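Local coordinates for hypothetical Membrane Spanning Protein (Bacillus cereus, PDB 2FB5), which condenses two ATP molecules into the signalling nucleotide cyclic di-AMP, as one of three paralogous diadenylate cyclases of its bacterium, and is needed for efficient sporulation, at residues T74-F79 with A116-P121; T81-H86 with P121-I126; A94-E99 with V138-N143; N131-G136 with V146-I151. One frame throughout, in Å; residues are numbered along the deposited sequence.

Contact 1. Residues T74-F79 with A116-P121; sequences TESSSF and AHLTAP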
loop_
_atom_site.group_PDB
_atom_site.type_symbol
_atom_site.label_atom_id
_atom_site.label_comp_id
_atom_site.label_asym_id
_atom_site.label_seq_id
_atom_site.Cartn_x
_atom_site.Cartn_y
_atom_site.Cartn_z
ATOM N N THR A 74 7.880 -12.626 8.306
ATOM C CA THR A 74 8.844 -13.701 8.251
ATOM C C THR A 74 9.151 -14.049 6.806
ATOM O O THR A 74 8.317 -13.865 5.926
ATOM C CB THR A 74 8.368 -14.966 9.047
ATOM O OG1 THR A 74 9.312 -16.025 8.854
ATOM C CG2 THR A 74 6.977 -15.442 8.585
ATOM N N GLU A 75 10.350 -14.550 6.565
ATOM C CA GLU A 75 10.693 -15.088 5.257
ATOM C C GLU A 75 10.722 -16.605 5.325
ATOM O O GLU A 75 11.165 -17.271 4.386
ATOM C CB GLU A 75 12.050 -14.553 4.812
ATOM C CG GLU A 75 12.063 -13.043 4.632
ATOM C CD GLU A 75 13.473 -12.451 4.642
ATOM O OE1 GLU A 75 14.439 -13.142 5.031
ATOM O OE2 GLU A 75 13.610 -11.269 4.273
ATOM N N SER A 76 10.259 -17.151 6.448
ATOM C CA SER A 76 10.319 -18.593 6.671
ATOM C C SER A 76 8.979 -19.340 6.567
ATOM O O SER A 76 8.853 -20.438 7.087
ATOM C CB SER A 76 10.969 -18.887 8.030
ATOM O OG SER A 76 12.331 -18.493 8.043
ATOM N N SER A 77 7.988 -18.780 5.889
ATOM C CA SER A 77 6.665 -19.418 5.901
ATOM C C SER A 77 6.633 -20.764 5.179
ATOM O O SER A 77 5.847 -21.627 5.544
ATOM C CB SER A 77 5.557 -18.471 5.398
ATOM O OG SER A 77 5.701 -18.272 3.999
ATOM N N SER A 78 7.503 -20.984 4.191
ATOM C CA SER A 78 7.511 -22.282 3.531
ATOM C C SER A 78 8.057 -23.381 4.463
ATOM O O SER A 78 7.520 -24.489 4.504
ATOM C CB SER A 78 8.245 -22.236 2.186
ATOM O OG SER A 78 9.619 -21.943 2.355
ATOM N N PHE A 79 9.085 -23.049 5.243
ATOM C CA PHE A 79 9.664 -23.962 6.235
ATOM C C PHE A 79 8.656 -24.289 7.342
ATOM O O PHE A 79 8.538 -25.439 7.772
ATOM C CB PHE A 79 10.895 -23.309 6.872
ATOM C CG PHE A 79 12.139 -23.337 6.021
ATOM C CD1 PHE A 79 12.128 -23.837 4.714
ATOM C CD2 PHE A 79 13.344 -22.852 6.548
ATOM C CE1 PHE A 79 13.295 -23.857 3.932
ATOM C CE2 PHE A 79 14.531 -22.877 5.802
ATOM C CZ PHE A 79 14.509 -23.381 4.475
ATOM N N ALA A 116 17.630 -19.810 17.568
ATOM C CA ALA A 116 18.142 -20.720 16.514
ATOM C C ALA A 116 17.680 -20.357 15.114
ATOM O O ALA A 116 16.613 -19.771 14.939
ATOM C CB ALA A 116 17.695 -22.147 16.812
ATOM N N HIS A 117 18.472 -20.754 14.120
ATOM C CA HIS A 117 18.060 -20.717 12.736
ATOM C C HIS A 117 16.806 -21.589 12.592
ATOM O O HIS A 117 16.777 -22.748 13.028
ATOM C CB HIS A 117 19.223 -21.213 11.844
ATOM C CG HIS A 117 18.885 -21.340 10.388
ATOM N ND1 HIS A 117 18.366 -20.300 9.643
ATOM C CD2 HIS A 117 19.056 -22.373 9.524
ATOM C CE1 HIS A 117 18.193 -20.701 8.392
ATOM N NE2 HIS A 117 18.600 -21.956 8.295
ATOM N N LEU A 118 15.750 -21.016 12.017
ATOM C CA LEU A 118 14.502 -21.758 11.841
ATOM C C LEU A 118 14.629 -22.673 10.646
ATOM O O LEU A 118 14.890 -22.205 9.532
ATOM C CB LEU A 118 13.328 -20.813 11.615
ATOM C CG LEU A 118 11.910 -21.413 11.534
ATOM C CD1 LEU A 118 10.900 -20.340 11.829
ATOM C CD2 LEU A 118 11.604 -22.050 10.181
ATOM N N THR A 119 14.452 -23.978 10.881
ATOM C CA THR A 119 14.373 -24.956 9.783
ATOM C C THR A 119 13.206 -25.868 10.113
ATOM O O THR A 119 12.795 -25.946 11.268
ATOM C CB THR A 119 15.610 -25.857 9.673
ATOM O OG1 THR A 119 15.822 -26.551 10.912
ATOM C CG2 THR A 119 16.857 -25.082 9.261
ATOM N N ALA A 120 12.671 -26.551 9.109
ATOM C CA ALA A 120 11.635 -27.538 9.363
ATOM C C ALA A 120 12.107 -28.701 10.262
ATOM O O ALA A 120 11.425 -29.005 11.241
ATOM C CB ALA A 120 11.001 -28.030 8.051
ATOM N N PRO A 121 13.268 -29.346 9.970
ATOM C CA PRO A 121 13.698 -30.386 10.925
ATOM C C PRO A 121 13.731 -29.917 12.401
ATOM O O PRO A 121 13.352 -30.675 13.292
ATOM C CB PRO A 121 15.098 -30.747 10.441
ATOM C CG PRO A 121 15.032 -30.522 8.936
ATOM C CD PRO A 121 14.179 -29.273 8.805
HETATM O O HOH W 1 14.689 -19.704 8.217
#
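Leu118 points its forked end at the start of helix 77-90. With CG anti to the backbone N (chi1 -175°), CD2 slots in beside two beta carbons, lying 3.6 Å from Phe79 CB and 3.9 Å from Ser76 CB, while CD1 also borders Ser76. The Phe79 ring lies alongside the 118-119 backbone. Its chi2 of 4° puts CD1 on the CA side of the ring and swings CD2 outward, so the ring presents its edge to the Leu118 carbonyl, with Phe79 CD2 3.4 Å from Leu118 O. Two residues on, starting helix 120-126, the methyl of Ala120 rests 3.6 Å (CB to O) against the carbonyl of Phe79. No direct hydrogen bond joins 74-79 to 116-121. Instead a water spans them: it donates to Leu118 O at 2.8 Å and sits 2.7 Å from Ser76 OG, a hydroxyl that also meets the side-chain amide of Asn143. Ser76 is itself held by an ST turn, its N-H pointing to Thr74 OG1 at 2.8 Å. Across the contact, Thr119 OG1 caps the backbone N of Leu122. Beyond the pair, Leu118 also touches Ile80 and Leu123, which carries the apolar contact inward. The arrangement is that of two helix N-termini meeting side by side, helices 77-90 and 120-126, with the strand-to-helix turn after strand 112-117 fitted against the first of them in the diadenylate cyclase nucleotide-binding fold.

Contact 2. Residues T81-H86 with P121-I126; sequences TTAIQH and PLLESI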
loop_
_atom_site.group_PDB
_atom_site.type_symbol
_atom_site.label_atom_id
_atom_site.label_comp_id
_atom_site.label_asym_id
_atom_site.label_seq_id
_atom_site.Cartn_x
_atom_site.Cartn_y
_atom_site.Cartn_z
ATOM N N THR A 81 5.351 -24.052 7.039
ATOM C CA THR A 81 4.308 -24.850 6.372
ATOM C C THR A 81 4.737 -26.321 6.228
ATOM O O THR A 81 3.977 -27.233 6.543
ATOM C CB THR A 81 3.954 -24.239 4.983
ATOM O OG1 THR A 81 3.410 -22.925 5.164
ATOM C CG2 THR A 81 2.924 -25.088 4.244
ATOM N N THR A 82 5.965 -26.548 5.773
ATOM C CA THR A 82 6.495 -27.912 5.679
ATOM C C THR A 82 6.463 -28.642 7.029
ATOM O O THR A 82 5.978 -29.775 7.126
ATOM C CB THR A 82 7.921 -27.907 5.119
ATOM O OG1 THR A 82 7.895 -27.354 3.801
ATOM C CG2 THR A 82 8.494 -29.311 5.073
ATOM N N ALA A 83 6.961 -27.982 8.071
ATOM C CA ALA A 83 6.969 -28.574 9.405
ATOM C C ALA A 83 5.543 -28.923 9.849
ATOM O O ALA A 83 5.293 -30.026 10.338
ATOM C CB ALA A 83 7.647 -27.643 10.410
ATOM N N ILE A 84 4.619 -27.981 9.659
ATOM C CA ILE A 84 3.215 -28.164 10.025
ATOM C C ILE A 84 2.561 -29.349 9.314
ATOM O O ILE A 84 1.824 -30.107 9.936
ATOM C CB ILE A 84 2.392 -26.876 9.749
ATOM C CG1 ILE A 84 2.740 -25.769 10.769
ATOM C CG2 ILE A 84 0.899 -27.166 9.745
ATOM C CD1 ILE A 84 2.427 -26.094 12.192
ATOM N N GLN A 85 2.829 -29.484 8.017
ATOM C CA GLN A 85 2.336 -30.608 7.219
ATOM C C GLN A 85 2.829 -31.926 7.797
ATOM O O GLN A 85 2.056 -32.874 7.932
ATOM C CB GLN A 85 2.790 -30.482 5.758
ATOM C CG GLN A 85 2.101 -29.369 4.952
ATOM C CD GLN A 85 2.776 -29.092 3.594
ATOM O OE1 GLN A 85 3.920 -29.487 3.349
ATOM N NE2 GLN A 85 2.065 -28.399 2.718
ATOM N N HIS A 86 4.116 -31.982 8.139
ATOM C CA HIS A 86 4.732 -33.190 8.675
ATOM C C HIS A 86 4.207 -33.556 10.049
ATOM O O HIS A 86 3.916 -34.724 10.321
ATOM C CB HIS A 86 6.250 -33.025 8.718
ATOM C CG HIS A 86 6.895 -33.076 7.370
ATOM N ND1 HIS A 86 8.206 -32.711 7.157
ATOM C CD2 HIS A 86 6.408 -33.446 6.161
ATOM C CE1 HIS A 86 8.505 -32.866 5.878
ATOM N NE2 HIS A 86 7.428 -33.307 5.252
ATOM N N PRO A 121 13.268 -29.346 9.970
ATOM C CA PRO A 121 13.698 -30.386 10.925
ATOM C C PRO A 121 13.731 -29.917 12.401
ATOM O O PRO A 121 13.352 -30.675 13.292
ATOM C CB PRO A 121 15.098 -30.747 10.441
ATOM C CG PRO A 121 15.032 -30.522 8.936
ATOM C CD PRO A 121 14.179 -29.273 8.805
ATOM N N LEU A 122 14.170 -28.689 12.663
ATOM C CA LEU A 122 14.242 -28.250 14.054
ATOM C C LEU A 122 12.847 -28.076 14.678
ATOM O O LEU A 122 12.599 -28.480 15.830
ATOM C CB LEU A 122 15.100 -26.987 14.194
ATOM C CG LEU A 122 15.166 -26.373 15.604
ATOM C CD1 LEU A 122 15.662 -27.385 16.643
ATOM C CD2 LEU A 122 16.066 -25.145 15.605
ATOM N N LEU A 123 11.921 -27.497 13.929
ATOM C CA LEU A 123 10.550 -27.345 14.438
ATOM C C LEU A 123 9.950 -28.724 14.715
ATOM O O LEU A 123 9.274 -28.934 15.726
ATOM C CB LEU A 123 9.672 -26.582 13.440
ATOM C CG LEU A 123 9.906 -25.081 13.268
ATOM C CD1 LEU A 123 9.192 -24.577 12.021
ATOM C CD2 LEU A 123 9.412 -24.338 14.514
ATOM N N GLU A 124 10.197 -29.665 13.809
ATOM C CA GLU A 124 9.635 -31.006 13.966
ATOM C C GLU A 124 10.254 -31.751 15.147
ATOM O O GLU A 124 9.570 -32.497 15.839
ATOM C CB GLU A 124 9.779 -31.816 12.676
ATOM C CG GLU A 124 8.973 -31.276 11.496
ATOM C CD GLU A 124 9.365 -31.949 10.185
ATOM O OE1 GLU A 124 9.634 -33.164 10.223
ATOM O OE2 GLU A 124 9.406 -31.285 9.130
ATOM N N SER A 125 11.547 -31.529 15.372
ATOM C CA SER A 125 12.263 -32.109 16.493
ATOM C C SER A 125 11.712 -31.572 17.828
ATOM O O SER A 125 11.481 -32.336 18.774
ATOM C CB SER A 125 13.753 -31.792 16.347
ATOM O OG SER A 125 14.493 -32.264 17.453
ATOM N N ILE A 126 11.485 -30.266 17.894
ATOM C CA ILE A 126 10.948 -29.631 19.114
ATOM C C ILE A 126 9.624 -30.259 19.552
ATOM O O ILE A 126 9.392 -30.457 20.750
ATOM C CB ILE A 126 10.792 -28.099 18.934
ATOM C CG1 ILE A 126 12.187 -27.442 18.913
ATOM C CG2 ILE A 126 9.914 -27.483 20.072
ATOM C CD1 ILE A 126 12.232 -26.011 18.310
#
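Glu124 OE2 receives one hydrogen bond across the contact, from His86 ND1 at 2.7 Å with an N-H...O angle of 156°, and its sister oxygen OE1 is gripped by a salt bridge to Arg90. This His-carboxylate hydrogen bond ties together two helices of the nucleotide-binding domain, 77-90 and 120-126, whose segments run in roughly the same direction, 38° apart, with axes 8.8 Å apart at closest approach. Glu124 OE2 lies close to the imidazole plane, whereas ND1 meets OE2 from above the carboxylate plane; ring and carboxylate planes stand 84° to each other. Glu124 reaches across with its chain extended beyond CG, whereas His86 folds its ring back along its own helix, where Thr82 O lies 3.4 Å above one ring face, offset toward the rim. The bond requires a proton on ND1, which the neutral ring can also supply; the nearby carboxylate may raise the tendency of the ring to take a second proton, an effect that Arg90 would probably temper. Beside the polar pair the helices close up. Ala83, small and turned toward the partner helix, lets the backbones approach to 5.8 Å between Ala83 CA and Glu124 CA. Leu123, which also touches Val138 and Ile145 of the sheet, lies against this methyl. Both Leu123 CB and its branch CD1 are 3.8 Å from Ala83 CB, and Glu124 CG is 4.0 Å from Ala83 CA.

Contact 3. Residues A94-E99 with V138-N143; sequences ALIVVE and VLVKNN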
loop_
_atom_site.group_PDB
_atom_site.type_symbol
_atom_site.label_atom_id
_atom_site.label_comp_id
_atom_site.label_asym_id
_atom_site.label_seq_id
_atom_site.Cartn_x
_atom_site.Cartn_y
_atom_site.Cartn_z
ATOM N N ALA A 94 1.373 -29.389 18.176
ATOM C CA ALA A 94 2.317 -28.307 17.952
ATOM C C ALA A 94 1.627 -26.989 18.187
ATOM O O ALA A 94 0.429 -26.876 17.959
ATOM C CB ALA A 94 2.880 -28.358 16.526
ATOM N N LEU A 95 2.402 -25.994 18.614
ATOM C CA LEU A 95 1.890 -24.669 18.920
ATOM C C LEU A 95 2.985 -23.671 18.555
ATOM O O LEU A 95 3.985 -23.567 19.267
ATOM C CB LEU A 95 1.544 -24.580 20.417
ATOM C CG LEU A 95 0.927 -23.306 20.982
ATOM C CD1 LEU A 95 -0.426 -23.022 20.363
ATOM C CD2 LEU A 95 0.778 -23.429 22.515
ATOM N N ILE A 96 2.810 -22.973 17.430
ATOM C CA ILE A 96 3.848 -22.086 16.897
ATOM C C ILE A 96 3.365 -20.649 16.772
ATOM O O ILE A 96 2.506 -20.339 15.940
ATOM C CB ILE A 96 4.365 -22.557 15.503
ATOM C CG1 ILE A 96 4.907 -23.997 15.590
ATOM C CG2 ILE A 96 5.424 -21.576 14.994
ATOM C CD1 ILE A 96 5.420 -24.600 14.248
ATOM N N VAL A 97 3.926 -19.779 17.607
ATOM C CA VAL A 97 3.608 -18.347 17.608
ATOM C C VAL A 97 4.489 -17.638 16.576
ATOM O O VAL A 97 5.717 -17.742 16.633
ATOM C CB VAL A 97 3.902 -17.722 18.990
ATOM C CG1 VAL A 97 3.695 -16.202 18.963
ATOM C CG2 VAL A 97 3.016 -18.353 20.072
ATOM N N VAL A 98 3.879 -16.922 15.633
ATOM C CA VAL A 98 4.668 -16.062 14.770
ATOM C C VAL A 98 4.442 -14.613 15.175
ATOM O O VAL A 98 3.336 -14.093 15.030
ATOM C CB VAL A 98 4.349 -16.265 13.278
ATOM C CG1 VAL A 98 5.293 -15.425 12.432
ATOM C CG2 VAL A 98 4.446 -17.748 12.926
ATOM N N GLU A 99 5.491 -13.989 15.710
ATOM C CA GLU A 99 5.458 -12.586 16.081
ATOM C C GLU A 99 5.200 -11.735 14.852
ATOM O O GLU A 99 5.810 -11.953 13.785
ATOM C CB GLU A 99 6.777 -12.157 16.730
ATOM C CG GLU A 99 6.709 -10.783 17.386
ATOM C CD GLU A 99 7.946 -10.452 18.219
ATOM O OE1 GLU A 99 8.488 -11.356 18.891
ATOM O OE2 GLU A 99 8.374 -9.278 18.197
ATOM N N VAL A 138 6.398 -22.732 20.657
ATOM C CA VAL A 138 7.567 -22.144 20.024
ATOM C C VAL A 138 7.247 -20.692 19.665
ATOM O O VAL A 138 6.139 -20.394 19.223
ATOM C CB VAL A 138 7.969 -22.944 18.760
ATOM C CG1 VAL A 138 8.728 -22.077 17.764
ATOM C CG2 VAL A 138 8.799 -24.137 19.167
ATOM N N LEU A 139 8.209 -19.800 19.869
ATOM C CA LEU A 139 8.096 -18.419 19.408
ATOM C C LEU A 139 9.022 -18.222 18.219
ATOM O O LEU A 139 10.209 -18.529 18.309
ATOM C CB LEU A 139 8.498 -17.445 20.512
ATOM C CG LEU A 139 8.659 -15.953 20.147
ATOM C CD1 LEU A 139 7.405 -15.406 19.447
ATOM C CD2 LEU A 139 8.963 -15.148 21.413
ATOM N N VAL A 140 8.480 -17.682 17.127
ATOM C CA VAL A 140 9.259 -17.409 15.917
ATOM C C VAL A 140 9.290 -15.887 15.722
ATOM O O VAL A 140 8.248 -15.233 15.784
ATOM C CB VAL A 140 8.612 -18.087 14.681
ATOM C CG1 VAL A 140 9.148 -17.508 13.373
ATOM C CG2 VAL A 140 8.791 -19.606 14.726
ATOM N N LYS A 141 10.485 -15.332 15.531
ATOM C CA LYS A 141 10.624 -13.937 15.139
ATOM C C LYS A 141 11.382 -13.950 13.826
ATOM O O LYS A 141 12.560 -14.279 13.804
ATOM C CB LYS A 141 11.398 -13.147 16.187
ATOM C CG LYS A 141 11.789 -11.732 15.774
ATOM C CD LYS A 141 10.590 -10.794 15.783
ATOM C CE LYS A 141 11.023 -9.347 15.619
ATOM N NZ LYS A 141 9.858 -8.445 15.857
ATOM N N ASN A 142 10.690 -13.598 12.746
ATOM C CA ASN A 142 11.268 -13.609 11.398
ATOM C C ASN A 142 11.827 -14.995 11.055
ATOM O O ASN A 142 11.050 -15.942 10.920
ATOM C CB ASN A 142 12.292 -12.464 11.224
ATOM C CG ASN A 142 12.604 -12.162 9.757
ATOM O OD1 ASN A 142 11.939 -12.662 8.841
ATOM N ND2 ASN A 142 13.630 -11.336 9.531
ATOM N N ASN A 143 13.151 -15.137 10.945
ATOM C CA ASN A 143 13.746 -16.409 10.547
ATOM C C ASN A 143 14.467 -17.122 11.701
ATOM O O ASN A 143 15.344 -17.959 11.471
ATOM C CB ASN A 143 14.693 -16.232 9.333
ATOM C CG ASN A 143 14.038 -15.481 8.182
ATOM O OD1 ASN A 143 14.587 -14.484 7.675
ATOM N ND2 ASN A 143 12.858 -15.937 7.774
HETATM O O HOH W 2 7.823 -9.187 13.719
HETATM O O HOH W 3 8.169 -12.816 12.752
#
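Strands 94-98 and 137-141 run parallel, the axes of segments 94-98 and 138-141 being 28° apart, joined by four backbone hydrogen bonds that are nearly straight along the C=O axes. They are neighbours within the mixed sheet at the core of the nucleotide-binding domain. Leu95 O and Val97 O accept from the N-H groups of Val138 and Val140; in return Val138 O takes Val97 N-H at 2.8 Å and Val140 O takes Glu99 N-H at 3.0 Å. Side chains alternate between the faces. On the face lined by Ile96, Val98, Val138 and Val140, the closest touch is diagonal, Ile96 CG2 to Val140 CG2 at 3.9 Å; here Ile96 also meets Ile84 and Leu123 of the helices on that face. On the other face Val97 CG1, anti to its backbone N, crosses obliquely against Leu139 CD1 at 3.8 Å, and Val97 goes on to touch Leu174 of helix 166-175, so the strand pair is layered between helices. The C-terminal ends part company from this apolar pattern. Buried Glu99 stretches out extended, while the exposed Lys141 bends at chi2 (74°), so that its CD and CE run over the carboxylate before the ammonium group drops onto it. A salt bridge results, Glu99 OE2 to Lys141 NZ, in which the ammonium group stands well above the carboxylate plane. Lys141 NZ also donates to one water at 3.0 Å. A second water donates to Glu99 O at 2.7 Å and accepts from Asn142 N at 2.6 Å.

Contact 4. Residues N131-G136 with V146-I151; sequences NPLHDG and VSAANI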
loop_
_atom_site.group_PDB
_atom_site.type_symbol
_atom_site.label_atom_id
_atom_site.label_comp_id
_atom_site.label_asym_id
_atom_site.label_seq_id
_atom_site.Cartn_x
_atom_site.Cartn_y
_atom_site.Cartn_z
ATOM N N ASN A 131 9.529 -35.569 24.170
ATOM C CA ASN A 131 10.834 -34.903 24.338
ATOM C C ASN A 131 10.766 -33.695 25.285
ATOM O O ASN A 131 9.695 -33.171 25.526
ATOM C CB ASN A 131 11.487 -34.560 22.974
ATOM C CG ASN A 131 11.190 -33.135 22.502
ATOM O OD1 ASN A 131 10.195 -32.882 21.838
ATOM N ND2 ASN A 131 12.069 -32.206 22.838
ATOM N N PRO A 132 11.915 -33.253 25.835
ATOM C CA PRO A 132 11.928 -32.145 26.782
ATOM C C PRO A 132 11.297 -30.818 26.309
ATOM O O PRO A 132 10.884 -30.026 27.145
ATOM C CB PRO A 132 13.420 -31.956 27.074
ATOM C CG PRO A 132 14.021 -33.271 26.812
ATOM C CD PRO A 132 13.271 -33.795 25.624
ATOM N N LEU A 133 11.195 -30.575 25.002
ATOM C CA LEU A 133 10.735 -29.248 24.534
ATOM C C LEU A 133 9.333 -29.205 23.912
ATOM O O LEU A 133 8.867 -28.143 23.459
ATOM C CB LEU A 133 11.771 -28.616 23.581
ATOM C CG LEU A 133 13.135 -28.220 24.157
ATOM C CD1 LEU A 133 14.065 -27.706 23.050
ATOM C CD2 LEU A 133 13.003 -27.171 25.266
ATOM N N HIS A 134 8.652 -30.347 23.913
ATOM C CA HIS A 134 7.403 -30.486 23.185
ATOM C C HIS A 134 6.226 -29.793 23.886
ATOM O O HIS A 134 5.299 -29.367 23.224
ATOM C CB HIS A 134 7.091 -31.962 22.917
ATOM C CG HIS A 134 6.476 -32.668 24.086
ATOM N ND1 HIS A 134 5.117 -32.865 24.204
ATOM C CD2 HIS A 134 7.028 -33.173 25.215
ATOM C CE1 HIS A 134 4.861 -33.481 25.346
ATOM N NE2 HIS A 134 6.005 -33.675 25.981
ATOM N N ASP A 135 6.278 -29.672 25.208
ATOM C CA ASP A 135 5.131 -29.178 25.981
ATOM C C ASP A 135 5.162 -27.647 26.130
ATOM O O ASP A 135 5.784 -27.115 27.043
ATOM C CB ASP A 135 5.089 -29.891 27.348
ATOM C CG ASP A 135 3.875 -29.506 28.199
ATOM O OD1 ASP A 135 2.828 -29.133 27.637
ATOM O OD2 ASP A 135 3.974 -29.589 29.446
ATOM N N GLY A 136 4.469 -26.945 25.240
ATOM C CA GLY A 136 4.442 -25.482 25.260
ATOM C C GLY A 136 4.623 -24.940 23.854
ATOM O O GLY A 136 4.642 -25.708 22.901
ATOM N N VAL A 146 12.987 -18.256 18.490
ATOM C CA VAL A 146 13.479 -17.545 19.666
ATOM C C VAL A 146 13.588 -18.516 20.843
ATOM O O VAL A 146 14.613 -18.566 21.527
ATOM C CB VAL A 146 12.556 -16.348 20.053
ATOM C CG1 VAL A 146 13.103 -15.610 21.280
ATOM C CG2 VAL A 146 12.395 -15.376 18.884
ATOM N N SER A 147 12.513 -19.270 21.079
ATOM C CA SER A 147 12.376 -20.088 22.265
ATOM C C SER A 147 11.317 -21.158 22.058
ATOM O O SER A 147 10.548 -21.098 21.095
ATOM C CB SER A 147 11.977 -19.203 23.455
ATOM O OG SER A 147 10.910 -18.352 23.086
ATOM N N ALA A 148 11.270 -22.118 22.987
ATOM C CA ALA A 148 10.317 -23.225 22.939
ATOM C C ALA A 148 9.844 -23.544 24.343
ATOM O O ALA A 148 10.392 -23.026 25.317
ATOM C CB ALA A 148 10.973 -24.466 22.304
ATOM N N ALA A 149 8.849 -24.422 24.446
ATOM C CA ALA A 149 8.254 -24.786 25.730
ATOM C C ALA A 149 7.715 -23.546 26.463
ATOM O O ALA A 149 7.671 -23.494 27.701
ATOM C CB ALA A 149 9.259 -25.563 26.589
ATOM N N ASN A 150 7.313 -22.539 25.686
ATOM C CA ASN A 150 6.810 -21.280 26.258
ATOM C C ASN A 150 5.389 -21.456 26.799
ATOM O O ASN A 150 4.636 -22.304 26.312
ATOM C CB ASN A 150 6.841 -20.145 25.213
ATOM C CG ASN A 150 8.245 -19.856 24.679
ATOM O OD1 ASN A 150 8.444 -19.675 23.471
ATOM N ND2 ASN A 150 9.223 -19.822 25.563
ATOM N N ILE A 151 5.028 -20.638 27.785
ATOM C CA ILE A 151 3.665 -20.605 28.328
ATOM C C ILE A 151 2.918 -19.358 27.850
ATOM O O ILE A 151 3.394 -18.236 28.034
ATOM C CB ILE A 151 3.679 -20.630 29.872
ATOM C CG1 ILE A 151 4.350 -21.918 30.364
ATOM C CG2 ILE A 151 2.239 -20.514 30.443
ATOM C CD1 ILE A 151 4.805 -21.854 31.813
HETATM O O HOH W 4 7.649 -26.013 22.332
#
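Leu133 lies over two alanine methyls at the corner of the 146-151 chain: its CB is 4.4 Å from Ala148 CB, and its branch CD2 is 4.3 Å from Ala149 CB. The same leucine touches Ile126 and Thr112, so it closes a small apolar patch between the loop, helix 120-126 and the sheet. Leu133 is presented by a type I beta turn from Asn131 to His134. The turn is followed by Asp135, whose carbonyl lies against the corner, with Asp135 O 3.6 Å from Ala149 CA. Its carboxylate, CG anti to the backbone N (chi1 -176°), stays clear of the corner and is exposed. Asp135, Gly136 and Ala137 form the Asp-Gly-Ala signature of the diadenylate cyclase domain, which in relatives lines the ATP site, so this loop is probably part of that site here. Gly136 has a phi of 135°, in a backbone shape that calls for glycine; a beta carbon here would also run into Ala149 C and Asn150 O, so the absence of a side chain allows the close approach, in which Gly136 CA comes within 3.4 Å of Asn150 O and is also close to Ala149 CA. The corner is a G1 beta bulge. Ala149, with a positive phi of 57°, and Asn150 together face Ala137, and the chain turns aside at Ala148 and Ala149. No direct hydrogen bond joins 131-136 to 146-151. A single water does the joining instead: it donates to Leu133 O at 2.7 Å, accepts from Ala149 N at 2.9 Å, and gives a weak, 3.1 Å bond to Gly136 O.

Contacts 1 and 2 follow one another along the same helix pair, share Pro121 and lie about 9 Å apart between centres. Contact 3 is a strand pair of the sheet against which these helices pack: Ile126 CG2 of contact 2 lies 3.6 Å from Val138 CG2, and Asn142 O accepts a hydrogen bond from Thr74 OG1 of contact 1, about 9 Å away by centres. Contact 4 adjoins contact 3, about 11 Å between centres, where Val146 and Ser147 pair with Leu139 as the next strand; it meets contact 2 where Ile126 CG2 lies 3.6 Å from Leu133 O. Contacts 1 and 4 stay separate, with centres about 17 Å apart. The Asp-Gly-Ala loop, the probable ATP-site element, lies in contact 4 at the lead-in to strand 137-141.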